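Local coordinates for thiamine pyrophosphokinase (Candida albicans, PDB 2G9Z), which catalyses the transfer of a pyrophosphate group from ATP to thiamine, yielding thiamine diphosphate, the cofactor form of vitamin B1, at residues L20-I25 / R301-E306; G92-L97 / D128-D133; D121-D126 / H141-I146; P288-S293 / E326-I331. All blocks are in the same frame, centred on the assembly; numbering follows the deposited sequence.

Contact 1: L20-I25 / R301-E306; sequences LIEQVI and RNWKTE. With VNP (3-[(4-amino-2-methylpyrimidin-5-yl)methyl]-5-(2-{[hydroxy(phosphonoamino)phosphoryl]oxy}ethyl)-4-methyl-1,3-thiazol-3-I um), chain N.
The backbone N of K304 donates to OE1 of E22 over 2.9 Å, approaching from above the carboxylate plane, 54° out of it. The E22 chain is extended beyond CG (chi2 -174°), which carries its carboxyl carbon up to this N-H. Beyond the bond, the side chains of E22 and K304 cross at about a right angle, with OE2 near CD of K304. The two charged ends stay apart, with OE2 of E22 4.4 Å from NZ of K304, and that ammonium turns instead to the carbonyl of S18. Next along the chain, Q23 and R301 form an antiparallel hydrogen-bonded pair: Q23 N meets R301 O at 3.0 Å, and R301 N returns the bond to Q23 O. A water donates to both L20 O and N302 O where the ladder ends. Farther along, CD1 of I25 lies over one face of the R301 guanidinium, offset toward its rim and 3.4 Å from NH1, while NE of R301 is held by S293 O. V24 sends CG2 to within 3.5 Å of W303 NE1. The indole in turn offers a face to the ligand, its CZ2 3.7 Å from the pyrimidine methyl CM2. Polar bonds thus pin an N-terminal strand beside an indole, and the apolar wall that V24 and W303 make suits the methylpyrimidine of a thiamine-like ligand, whose pocket Y152 of the second subunit helps to close.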
# COMPACT_ATOMS: atom_id res chain seq x y z
N LEU A 20 24.32 -17.41 10.69
CA LEU A 20 24.42 -16.32 11.66
C LEU A 20 23.07 -16.06 12.32
O LEU A 20 22.02 -16.13 11.68
CB LEU A 20 24.91 -15.04 10.98
CG LEU A 20 26.29 -15.11 10.33
CD1 LEU A 20 26.62 -13.77 9.70
CD2 LEU A 20 27.35 -15.49 11.37
N ILE A 21 23.11 -15.76 13.62
CA ILE A 21 21.89 -15.49 14.37
C ILE A 21 21.21 -14.23 13.85
O ILE A 21 21.87 -13.22 13.60
CB ILE A 21 22.19 -15.29 15.87
CG1 ILE A 21 22.93 -16.51 16.42
CG2 ILE A 21 20.89 -15.08 16.64
CD1 ILE A 21 23.56 -16.27 17.78
N GLU A 22 19.90 -14.29 13.69
CA GLU A 22 19.13 -13.13 13.24
C GLU A 22 18.84 -12.34 14.51
O GLU A 22 17.96 -12.72 15.29
CB GLU A 22 17.84 -13.57 12.56
CG GLU A 22 18.07 -14.38 11.30
CD GLU A 22 16.78 -14.68 10.55
OE1 GLU A 22 16.02 -13.73 10.28
OE2 GLU A 22 16.55 -15.86 10.23
N GLN A 23 19.57 -11.26 14.71
CA GLN A 23 19.43 -10.45 15.91
C GLN A 23 18.64 -9.15 15.76
O GLN A 23 18.63 -8.53 14.71
CB GLN A 23 20.83 -10.11 16.45
CG GLN A 23 21.62 -11.33 16.93
CD GLN A 23 23.09 -11.04 17.20
OE1 GLN A 23 23.69 -11.60 18.11
NE2 GLN A 23 23.68 -10.17 16.38
N VAL A 24 17.98 -8.78 16.85
CA VAL A 24 17.22 -7.54 16.94
C VAL A 24 17.69 -6.90 18.24
O VAL A 24 17.54 -7.48 19.32
CB VAL A 24 15.69 -7.76 17.01
CG1 VAL A 24 14.98 -6.43 17.27
CG2 VAL A 24 15.19 -8.36 15.69
N ILE A 25 18.28 -5.72 18.14
CA ILE A 25 18.80 -5.02 19.31
C ILE A 25 17.97 -3.81 19.68
O ILE A 25 17.83 -2.88 18.89
CB ILE A 25 20.25 -4.54 19.04
CG1 ILE A 25 21.12 -5.71 18.62
CG2 ILE A 25 20.81 -3.85 20.29
CD1 ILE A 25 22.46 -5.29 18.05
N ARG A 301 20.56 -7.32 12.82
CA ARG A 301 21.87 -7.83 12.46
C ARG A 301 21.61 -9.18 11.81
O ARG A 301 21.02 -10.06 12.43
CB ARG A 301 22.76 -7.97 13.70
CG ARG A 301 23.03 -6.65 14.43
CD ARG A 301 23.57 -5.60 13.47
NE ARG A 301 23.29 -4.23 13.91
CZ ARG A 301 23.86 -3.66 14.97
NH1 ARG A 301 24.76 -4.32 15.69
NH2 ARG A 301 23.52 -2.42 15.30
N ASN A 302 22.02 -9.32 10.55
CA ASN A 302 21.83 -10.56 9.81
C ASN A 302 20.38 -11.04 9.91
O ASN A 302 20.11 -12.24 9.98
CB ASN A 302 22.78 -11.63 10.35
CG ASN A 302 24.24 -11.23 10.20
OD1 ASN A 302 24.72 -11.01 9.09
ND2 ASN A 302 24.94 -11.12 11.32
N TRP A 303 19.46 -10.08 9.90
CA TRP A 303 18.03 -10.35 10.02
C TRP A 303 17.40 -10.56 8.64
O TRP A 303 17.39 -9.63 7.82
CB TRP A 303 17.37 -9.17 10.73
CG TRP A 303 16.05 -9.47 11.36
CD1 TRP A 303 15.83 -10.18 12.50
CD2 TRP A 303 14.77 -9.00 10.92
NE1 TRP A 303 14.49 -10.19 12.80
CE2 TRP A 303 13.82 -9.48 11.84
CE3 TRP A 303 14.34 -8.23 9.83
CZ2 TRP A 303 12.45 -9.20 11.72
CZ3 TRP A 303 12.98 -7.96 9.70
CH2 TRP A 303 12.05 -8.45 10.64
N LYS A 304 16.89 -11.76 8.40
CA LYS A 304 16.27 -12.11 7.12
C LYS A 304 14.82 -11.68 7.05
O LYS A 304 14.00 -12.05 7.89
CB LYS A 304 16.34 -13.62 6.89
CG LYS A 304 17.73 -14.22 6.98
CD LYS A 304 17.68 -15.73 6.86
CE LYS A 304 19.04 -16.34 7.12
NZ LYS A 304 18.99 -17.83 7.13
N THR A 305 14.49 -10.90 6.02
CA THR A 305 13.13 -10.40 5.86
C THR A 305 12.51 -10.77 4.51
O THR A 305 13.19 -10.80 3.48
CB THR A 305 13.08 -8.87 6.03
OG1 THR A 305 11.72 -8.43 6.00
CG2 THR A 305 13.87 -8.18 4.91
N GLU A 306 11.22 -11.06 4.53
CA GLU A 306 10.50 -11.40 3.31
C GLU A 306 9.01 -11.47 3.58
O GLU A 306 8.59 -11.65 4.72
CB GLU A 306 10.99 -12.74 2.75
CG GLU A 306 10.60 -13.97 3.56
CD GLU A 306 11.20 -15.26 3.01
OE1 GLU A 306 11.17 -15.45 1.77
OE2 GLU A 306 11.69 -16.08 3.80
O2G VNP N . 3.27 1.77 17.70
PG VNP N . 2.50 1.94 16.30
O3G VNP N . 3.41 2.46 15.26
O1G VNP N . 1.28 2.96 16.60
N3B VNP N . 1.85 0.51 15.90
PB VNP N . 1.38 -0.39 17.16
O2B VNP N . 0.60 -1.55 16.65
O1B VNP N . 0.71 0.50 18.13
O1 VNP N . 2.75 -0.92 17.81
C7 VNP N . 3.71 -1.73 17.13
C12 VNP N . 4.42 -2.56 18.20
C11 VNP N . 5.60 -3.42 17.75
C10 VNP N . 6.92 -2.69 17.48
CM4 VNP N . 7.32 -1.41 18.22
S1 VNP N . 5.43 -4.36 16.20
C9 VNP N . 7.14 -4.27 15.86
N5 VNP N . 7.67 -3.25 16.53
C7A VNP N . 8.99 -2.68 16.20
C5A VNP N . 9.95 -3.69 15.56
C6A VNP N . 10.39 -3.40 14.28
N1A VNP N . 11.29 -4.16 13.67
C2A VNP N . 11.80 -5.23 14.28
CM2 VNP N . 12.87 -6.07 13.57
N3A VNP N . 11.40 -5.57 15.52
C4A VNP N . 10.49 -4.82 16.17
N4A VNP N . 10.12 -5.19 17.39
O HOH W 1 21.25 -14.82 9.50

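Contact 2: G92-L97 / D128-D133; sequences GGANSL and DSISPD. With MG (magnesium ion), chain C; MG (magnesium ion), chain D; VNP (3-[(4-amino-2-methylpyrimidin-5-yl)methyl]-5-(2-{[hydroxy(phosphonoamino)phosphoryl]oxy}ethyl)-4-methyl-1,3-thiazol-3-I um), chain H.
N95 and the backbone of S129 and S131 supply the polar part of this contact. The N95 amide works as a two-sided clamp: OD1 accepts from S131 N at 3.0 Å, in the carbonyl plane and on a lone pair, with an almost straight N-H...O angle of 175°. ND2 donates to S129 O over 3.0 Å; the carbonyl lies in the plane of the N95 amide, although the donor sits 42° above the plane of that carbonyl. With both ends engaged, the amide cannot easily flip. The apolar part is small. I130 has CG1 anti to its backbone N (chi1 -171°), and its extended chain sets CD1 against CB of A94 at 3.6 Å. Close fit comes at G92, where the lack of a side chain lets OG of S129 approach within 3.0 Å of CA. Metal coordination belongs to D128, which binds one magnesium ion through OD1 at 2.3 Å and the other through OD2 at 2.1 Å, and both ions also hold O1B of the ligand's diphosphate-like group. D91, a further magnesium ligand, accepts from the N-H groups of S129 and I130 and so ties this loop to the metal site. S131 is the N-cap of helix 132-139, so the contact joins that helix's start to the first turns of helix 93-100. There V134 packs on A94 and N95, while A94 also touches C89 of strand 86-90.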
# COMPACT_ATOMS: atom_id res chain seq x y z
N GLY A 92 -5.36 12.97 -13.89
CA GLY A 92 -6.10 13.52 -12.76
C GLY A 92 -5.29 14.39 -11.82
O GLY A 92 -5.84 15.24 -11.12
N GLY A 93 -3.98 14.19 -11.80
CA GLY A 93 -3.12 14.99 -10.94
C GLY A 93 -3.29 16.47 -11.21
O GLY A 93 -2.99 17.30 -10.34
N ALA A 94 -3.75 16.82 -12.41
CA ALA A 94 -3.97 18.22 -12.76
C ALA A 94 -5.13 18.78 -11.94
O ALA A 94 -5.08 19.93 -11.49
CB ALA A 94 -4.26 18.35 -14.26
N ASN A 95 -6.17 17.97 -11.76
CA ASN A 95 -7.33 18.38 -10.96
C ASN A 95 -6.87 18.64 -9.54
O ASN A 95 -7.24 19.64 -8.92
CB ASN A 95 -8.40 17.29 -10.93
CG ASN A 95 -8.92 16.93 -12.31
OD1 ASN A 95 -8.88 17.73 -13.23
ND2 ASN A 95 -9.44 15.71 -12.44
N SER A 96 -6.06 17.71 -9.02
CA SER A 96 -5.54 17.81 -7.67
C SER A 96 -4.78 19.12 -7.50
O SER A 96 -4.93 19.82 -6.49
CB SER A 96 -4.61 16.63 -7.38
OG SER A 96 -5.27 15.39 -7.62
N LEU A 97 -3.96 19.45 -8.50
CA LEU A 97 -3.19 20.69 -8.47
C LEU A 97 -4.13 21.88 -8.52
O LEU A 97 -3.97 22.85 -7.78
CB LEU A 97 -2.22 20.74 -9.66
CG LEU A 97 -1.45 22.05 -9.83
CD1 LEU A 97 -0.60 22.32 -8.60
CD2 LEU A 97 -0.58 21.96 -11.08
N ASP A 128 -8.59 10.21 -18.77
CA ASP A 128 -9.94 9.77 -18.45
C ASP A 128 -10.34 10.22 -17.05
O ASP A 128 -11.42 9.88 -16.57
CB ASP A 128 -10.06 8.25 -18.58
CG ASP A 128 -9.00 7.51 -17.81
OD1 ASP A 128 -8.22 8.14 -17.06
OD2 ASP A 128 -8.94 6.28 -17.96
N SER A 129 -9.48 10.99 -16.40
CA SER A 129 -9.78 11.49 -15.06
C SER A 129 -9.70 13.02 -15.01
O SER A 129 -10.49 13.65 -14.32
CB SER A 129 -8.83 10.88 -14.02
OG SER A 129 -7.50 11.31 -14.21
N ILE A 130 -8.77 13.61 -15.75
CA ILE A 130 -8.64 15.06 -15.76
C ILE A 130 -9.97 15.67 -16.22
O ILE A 130 -10.60 15.17 -17.14
CB ILE A 130 -7.49 15.53 -16.70
CG1 ILE A 130 -7.23 17.02 -16.52
CG2 ILE A 130 -7.85 15.24 -18.15
CD1 ILE A 130 -6.05 17.54 -17.32
N SER A 131 -10.40 16.74 -15.56
CA SER A 131 -11.66 17.38 -15.93
C SER A 131 -11.47 18.34 -17.09
O SER A 131 -10.45 19.02 -17.18
CB SER A 131 -12.26 18.13 -14.73
OG SER A 131 -11.50 19.29 -14.44
N PRO A 132 -12.45 18.40 -18.01
CA PRO A 132 -12.38 19.28 -19.18
C PRO A 132 -11.95 20.69 -18.79
O PRO A 132 -11.06 21.27 -19.41
CB PRO A 132 -13.81 19.24 -19.71
CG PRO A 132 -14.23 17.85 -19.40
CD PRO A 132 -13.73 17.68 -17.97
N ASP A 133 -12.59 21.22 -17.76
CA ASP A 133 -12.29 22.55 -17.25
C ASP A 133 -10.83 22.73 -16.84
O ASP A 133 -10.18 23.70 -17.23
CB ASP A 133 -13.19 22.87 -16.05
CG ASP A 133 -14.50 23.50 -16.47
OD1 ASP A 133 -15.11 23.03 -17.45
OD2 ASP A 133 -14.93 24.46 -15.80
MG MG C . -5.94 8.31 -16.61
MG MG D . -7.12 5.21 -17.56
O2G VNP H . -7.54 3.89 -16.00
PG VNP H . -7.08 4.09 -14.47
O3G VNP H . -7.52 2.96 -13.63
O1G VNP H . -7.74 5.48 -13.99
N3B VNP H . -5.47 4.28 -14.45
PB VNP H . -4.87 4.98 -15.78
O2B VNP H . -3.43 5.24 -15.57
O1B VNP H . -5.73 6.13 -16.13
O1 VNP H . -5.05 3.86 -16.93
C7 VNP H . -4.43 2.57 -16.89
C12 VNP H . -4.25 2.14 -18.35
C11 VNP H . -3.70 0.73 -18.60
C10 VNP H . -4.70 -0.42 -18.49
CM4 VNP H . -6.18 -0.26 -18.82
S1 VNP H . -2.38 0.13 -17.50
C9 VNP H . -2.90 -1.54 -17.64
N5 VNP H . -4.17 -1.57 -18.05
C7A VNP H . -5.00 -2.78 -17.94
C5A VNP H . -4.20 -4.08 -18.00
C6A VNP H . -4.23 -4.87 -16.86
N1A VNP H . -3.67 -6.07 -16.85
C2A VNP H . -3.05 -6.55 -17.93
CM2 VNP H . -2.44 -7.95 -17.90
N3A VNP H . -2.98 -5.81 -19.05
C4A VNP H . -3.54 -4.60 -19.11
N4A VNP H . -3.44 -3.89 -20.24
O HOH W 2 -6.55 8.20 -14.32

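Contact 3: D121-D126 / H141-I146; sequences DYIVGD and HGSKII. With MG (magnesium ion), chain D; MG (magnesium ion), chain C; VNP (3-[(4-amino-2-methylpyrimidin-5-yl)methyl]-5-(2-{[hydroxy(phosphonoamino)phosphoryl]oxy}ethyl)-4-methyl-1,3-thiazol-3-I um), chain H.
Y122 and K144 lie side by side and point the same way, the lysine's extended chain running along the CD1-CE1 side of the tyrosine ring. CD of K144 comes within 3.3 Å of Y122 CE1, and the methyl CD1 of I146 meets the ring's CD1 at 3.8 Å, so the ring sits against both K144 and I146, two residues apart on the other strand. On this same face V124 and I146 touch through their CB atoms. The opposite face, with I123 and I145, has its own interlock. I145 is bent at chi2 (-56°), which swings its CD1 back toward CB of I123 at 3.8 Å, while CD1 of I123 rests on CB of S143, also at 3.8 Å. Underneath, strands 122-125 and 144-146 run parallel, 9° apart, in the register Y122 with K144, I123 with I145 and V124 with I146. Their ladder goes from D121 O to K144 N, from K144 O to I123 N at 2.9 Å, and from I123 O to I146 N at 2.9 Å with an angle of 174°. It closes with the longer bond of G125 N to I146 O at 3.3 Å. This is a beta-alpha-beta crossover through helix 132-139, as in other Rossmann-like sheets. The polar tips have partners outside these strands: K144 NZ in a salt bridge with E174, and Y122 OH with H166 and W176. The four bonds fix the strand's register, and D126 follows directly after its C-terminal end. Both its carboxylate oxygens bind magnesium, one ion each, and the ions probably offset negative charge on the ligand's phosphate oxygens.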
# COMPACT_ATOMS: atom_id res chain seq x y z
N ASP A 121 4.63 21.89 -16.12
CA ASP A 121 5.36 21.82 -17.38
C ASP A 121 4.69 20.85 -18.34
O ASP A 121 4.54 21.14 -19.52
CB ASP A 121 6.80 21.40 -17.12
CG ASP A 121 7.59 22.46 -16.38
OD1 ASP A 121 8.16 23.35 -17.06
OD2 ASP A 121 7.62 22.43 -15.13
N TYR A 122 4.28 19.69 -17.82
CA TYR A 122 3.64 18.67 -18.63
C TYR A 122 2.43 18.06 -17.93
O TYR A 122 2.40 17.96 -16.71
CB TYR A 122 4.62 17.51 -18.92
CG TYR A 122 5.88 17.86 -19.68
CD1 TYR A 122 5.93 17.77 -21.07
CD2 TYR A 122 7.03 18.23 -18.99
CE1 TYR A 122 7.12 18.04 -21.76
CE2 TYR A 122 8.22 18.51 -19.68
CZ TYR A 122 8.25 18.40 -21.06
OH TYR A 122 9.43 18.66 -21.72
N ILE A 123 1.44 17.67 -18.72
CA ILE A 123 0.24 17.00 -18.22
C ILE A 123 0.13 15.81 -19.16
O ILE A 123 -0.08 16.00 -20.36
CB ILE A 123 -1.02 17.87 -18.35
CG1 ILE A 123 -0.92 19.08 -17.42
CG2 ILE A 123 -2.25 17.04 -18.01
CD1 ILE A 123 -2.12 20.01 -17.49
N VAL A 124 0.28 14.60 -18.63
CA VAL A 124 0.23 13.41 -19.48
C VAL A 124 -0.66 12.27 -18.99
O VAL A 124 -1.00 12.20 -17.81
CB VAL A 124 1.67 12.87 -19.76
CG1 VAL A 124 2.71 13.80 -19.15
CG2 VAL A 124 1.83 11.45 -19.25
N GLY A 125 -1.02 11.38 -19.91
CA GLY A 125 -1.85 10.24 -19.57
C GLY A 125 -2.93 10.00 -20.60
O GLY A 125 -2.92 10.63 -21.67
N ASP A 126 -3.86 9.10 -20.31
CA ASP A 126 -4.95 8.83 -21.26
C ASP A 126 -6.10 9.82 -21.09
O ASP A 126 -7.05 9.81 -21.87
CB ASP A 126 -5.45 7.40 -21.11
CG ASP A 126 -5.79 7.05 -19.68
OD1 ASP A 126 -5.72 7.95 -18.82
OD2 ASP A 126 -6.11 5.88 -19.43
N HIS A 141 -2.70 27.90 -20.28
CA HIS A 141 -1.61 28.53 -19.55
C HIS A 141 -0.23 28.02 -19.94
O HIS A 141 0.76 28.33 -19.27
CB HIS A 141 -1.82 28.41 -18.04
CG HIS A 141 -2.72 29.46 -17.48
ND1 HIS A 141 -4.10 29.38 -17.53
CD2 HIS A 141 -2.44 30.63 -16.86
CE1 HIS A 141 -4.62 30.45 -16.97
NE2 HIS A 141 -3.64 31.23 -16.56
N GLY A 142 -0.15 27.25 -21.01
CA GLY A 142 1.14 26.78 -21.47
C GLY A 142 1.59 25.38 -21.13
O GLY A 142 2.65 24.95 -21.58
N SER A 143 0.81 24.66 -20.33
CA SER A 143 1.18 23.29 -19.97
C SER A 143 1.31 22.46 -21.24
O SER A 143 0.46 22.54 -22.12
CB SER A 143 0.12 22.67 -19.06
OG SER A 143 0.06 23.33 -17.80
N LYS A 144 2.37 21.66 -21.33
CA LYS A 144 2.58 20.80 -22.48
C LYS A 144 1.72 19.55 -22.29
O LYS A 144 1.95 18.77 -21.36
CB LYS A 144 4.05 20.40 -22.59
CG LYS A 144 5.00 21.58 -22.73
CD LYS A 144 6.44 21.13 -22.84
CE LYS A 144 7.38 22.32 -22.98
NZ LYS A 144 8.79 21.89 -23.13
N ILE A 145 0.76 19.37 -23.19
CA ILE A 145 -0.16 18.24 -23.13
C ILE A 145 0.30 17.03 -23.93
O ILE A 145 0.53 17.13 -25.13
CB ILE A 145 -1.55 18.64 -23.66
CG1 ILE A 145 -2.05 19.89 -22.93
CG2 ILE A 145 -2.52 17.47 -23.51
CD1 ILE A 145 -2.09 19.76 -21.42
N ILE A 146 0.40 15.89 -23.26
CA ILE A 146 0.81 14.67 -23.94
C ILE A 146 -0.21 13.57 -23.68
O ILE A 146 -0.15 12.88 -22.67
CB ILE A 146 2.19 14.19 -23.47
CG1 ILE A 146 3.23 15.30 -23.66
CG2 ILE A 146 2.61 12.95 -24.25
CD1 ILE A 146 4.63 14.92 -23.19
MG MG D . -7.12 5.21 -17.56
MG MG C . -5.94 8.31 -16.61
O2G VNP H . -7.54 3.89 -16.00
PG VNP H . -7.08 4.09 -14.47
O3G VNP H . -7.52 2.96 -13.63
O1G VNP H . -7.74 5.48 -13.99
N3B VNP H . -5.47 4.28 -14.45
PB VNP H . -4.87 4.98 -15.78
O2B VNP H . -3.43 5.24 -15.57
O1B VNP H . -5.73 6.13 -16.13
O1 VNP H . -5.05 3.86 -16.93
C7 VNP H . -4.43 2.57 -16.89
C12 VNP H . -4.25 2.14 -18.35
C11 VNP H . -3.70 0.73 -18.60
C10 VNP H . -4.70 -0.42 -18.49
CM4 VNP H . -6.18 -0.26 -18.82
S1 VNP H . -2.38 0.13 -17.50
C9 VNP H . -2.90 -1.54 -17.64
N5 VNP H . -4.17 -1.57 -18.05
C7A VNP H . -5.00 -2.78 -17.94
C5A VNP H . -4.20 -4.08 -18.00
C6A VNP H . -4.23 -4.87 -16.86
N1A VNP H . -3.67 -6.07 -16.85
C2A VNP H . -3.05 -6.55 -17.93
CM2 VNP H . -2.44 -7.95 -17.90
N3A VNP H . -2.98 -5.81 -19.05
C4A VNP H . -3.54 -4.60 -19.11
N4A VNP H . -3.44 -3.89 -20.24
O HOH W 3 8.96 22.69 -19.88
O HOH W 2 -6.55 8.20 -14.32

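Contact 4: P288-S293 / E326-I331; sequences PIILNS and ECSDDI
S328 has OG between its backbone N and carbonyl carbon (chi1 59°), the crowded position, and this turns the hydroxyl toward I290. An extended I289 (chi2 -178°) likewise sends CD1 toward D330 and I331. The first extends, and the second packs beside, an antiparallel beta ladder between strands 289-294 and 322-327, inner neighbours in the mixed sheet of the thiamine-binding domain. N292 and E326 form the hydrogen-bonded pair, E326 N reaching N292 O at 2.7 Å. Where the second strand ends after C327, S328 uses a side chain in place of a carbonyl: its OG accepts from I290 N over 2.7 Å at 165°, and its N gives back to I290 O at 3.0 Å. S328 therefore grips both backbone polar atoms of I290. On the face of L291 and C327, L291 CD2 packs on C327 CB at 3.6 Å. The other bears N292 and E326, side by side with amide and carboxylate planes turned apart; OD1 of N292 accepts from N of N302, in the G1 bulge at the start of strand 303-305. Past the ladder, I289 CD1 meets I331 CB at 3.9 Å. A water also donates to I290 O, at 2.8 Å.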
# COMPACT_ATOMS: atom_id res chain seq x y z
N PRO A 288 15.01 -14.23 0.48
CA PRO A 288 14.84 -13.18 1.48
C PRO A 288 15.96 -12.15 1.41
O PRO A 288 16.97 -12.36 0.75
CB PRO A 288 14.87 -13.95 2.79
CG PRO A 288 15.87 -15.01 2.51
CD PRO A 288 15.48 -15.47 1.12
N ILE A 289 15.76 -11.03 2.10
CA ILE A 289 16.75 -9.96 2.13
C ILE A 289 17.36 -9.92 3.52
O ILE A 289 16.64 -9.91 4.52
CB ILE A 289 16.08 -8.60 1.79
CG1 ILE A 289 15.66 -8.60 0.32
CG2 ILE A 289 17.04 -7.46 2.10
CD1 ILE A 289 15.05 -7.31 -0.15
N ILE A 290 18.69 -9.90 3.59
CA ILE A 290 19.39 -9.86 4.86
C ILE A 290 19.64 -8.41 5.23
O ILE A 290 20.19 -7.65 4.43
CB ILE A 290 20.76 -10.56 4.79
CG1 ILE A 290 20.62 -11.94 4.15
CG2 ILE A 290 21.35 -10.68 6.19
CD1 ILE A 290 19.79 -12.90 4.94
N LEU A 291 19.27 -8.03 6.45
CA LEU A 291 19.45 -6.66 6.90
C LEU A 291 20.37 -6.49 8.11
O LEU A 291 20.43 -7.35 8.99
CB LEU A 291 18.10 -6.03 7.23
CG LEU A 291 17.02 -5.94 6.15
CD1 LEU A 291 15.69 -5.53 6.78
CD2 LEU A 291 17.44 -4.95 5.09
N ASN A 292 21.07 -5.37 8.14
CA ASN A 292 21.94 -4.98 9.24
C ASN A 292 21.71 -3.49 9.39
O ASN A 292 21.96 -2.74 8.46
CB ASN A 292 23.41 -5.24 8.92
CG ASN A 292 23.79 -6.70 9.05
OD1 ASN A 292 23.57 -7.32 10.09
ND2 ASN A 292 24.38 -7.25 8.00
N SER A 293 21.19 -3.07 10.54
CA SER A 293 20.94 -1.65 10.74
C SER A 293 21.69 -1.11 11.95
O SER A 293 21.98 -1.85 12.89
CB SER A 293 19.45 -1.37 10.90
OG SER A 293 18.92 -1.99 12.07
N GLU A 326 22.23 -1.83 5.92
CA GLU A 326 22.92 -2.60 4.90
C GLU A 326 21.91 -3.66 4.49
O GLU A 326 21.25 -4.25 5.34
CB GLU A 326 24.18 -3.25 5.47
CG GLU A 326 24.89 -4.15 4.48
CD GLU A 326 26.26 -4.59 4.98
OE1 GLU A 326 26.37 -4.93 6.18
OE2 GLU A 326 27.21 -4.61 4.18
N CYS A 327 21.77 -3.89 3.19
CA CYS A 327 20.80 -4.88 2.72
C CYS A 327 21.38 -5.73 1.60
O CYS A 327 22.11 -5.23 0.75
CB CYS A 327 19.54 -4.16 2.24
SG CYS A 327 19.82 -2.97 0.91
N SER A 328 21.03 -7.01 1.59
CA SER A 328 21.53 -7.93 0.57
C SER A 328 20.93 -7.69 -0.82
O SER A 328 21.39 -8.27 -1.80
CB SER A 328 21.27 -9.37 0.99
OG SER A 328 19.89 -9.60 1.16
N ASP A 329 19.91 -6.85 -0.88
CA ASP A 329 19.22 -6.52 -2.13
C ASP A 329 18.37 -5.29 -1.90
O ASP A 329 18.06 -4.95 -0.75
CB ASP A 329 18.31 -7.67 -2.58
CG ASP A 329 18.89 -8.46 -3.72
OD1 ASP A 329 19.21 -7.84 -4.76
OD2 ASP A 329 19.02 -9.69 -3.59
N ASP A 330 17.96 -4.63 -2.98
CA ASP A 330 17.14 -3.43 -2.85
C ASP A 330 15.93 -3.72 -1.97
O ASP A 330 15.36 -4.81 -2.02
CB ASP A 330 16.65 -2.94 -4.21
CG ASP A 330 17.77 -2.40 -5.10
OD1 ASP A 330 18.89 -2.17 -4.61
OD2 ASP A 330 17.51 -2.19 -6.31
N ILE A 331 15.55 -2.75 -1.16
CA ILE A 331 14.40 -2.91 -0.30
C ILE A 331 13.80 -1.54 -0.01
O ILE A 331 14.51 -0.55 0.14
CB ILE A 331 14.76 -3.63 1.03
CG1 ILE A 331 13.48 -3.89 1.85
CG2 ILE A 331 15.76 -2.80 1.82
CD1 ILE A 331 13.71 -4.76 3.10
O HOH W 4 18.74 -10.79 -0.77
O HOH W 5 22.89 -6.91 4.84

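Overall arrangement
The four contacts fall into two clusters on opposite sides of the chain's centre. Contacts 2 and 3, centres about 11 Å apart, interleave along the chain in the catalytic domain: strand 122-125 lies between helices 93-100 and 132-139 in sequence, and I123 packs on A94 and I130. Both reach the same magnesium pair and ligand. Contacts 1 and 4, about 10 Å apart, join through neighbouring strands 303-305 and 289-294 of the thiamine-binding domain, their segments also alternating. Contact 1 encloses contacts 2 and 3 in sequence, yet its centre is about 46 Å from that of contact 2. This is consistent with shared ligands, one subunit holding phosphates and metals, the other the pyrimidine.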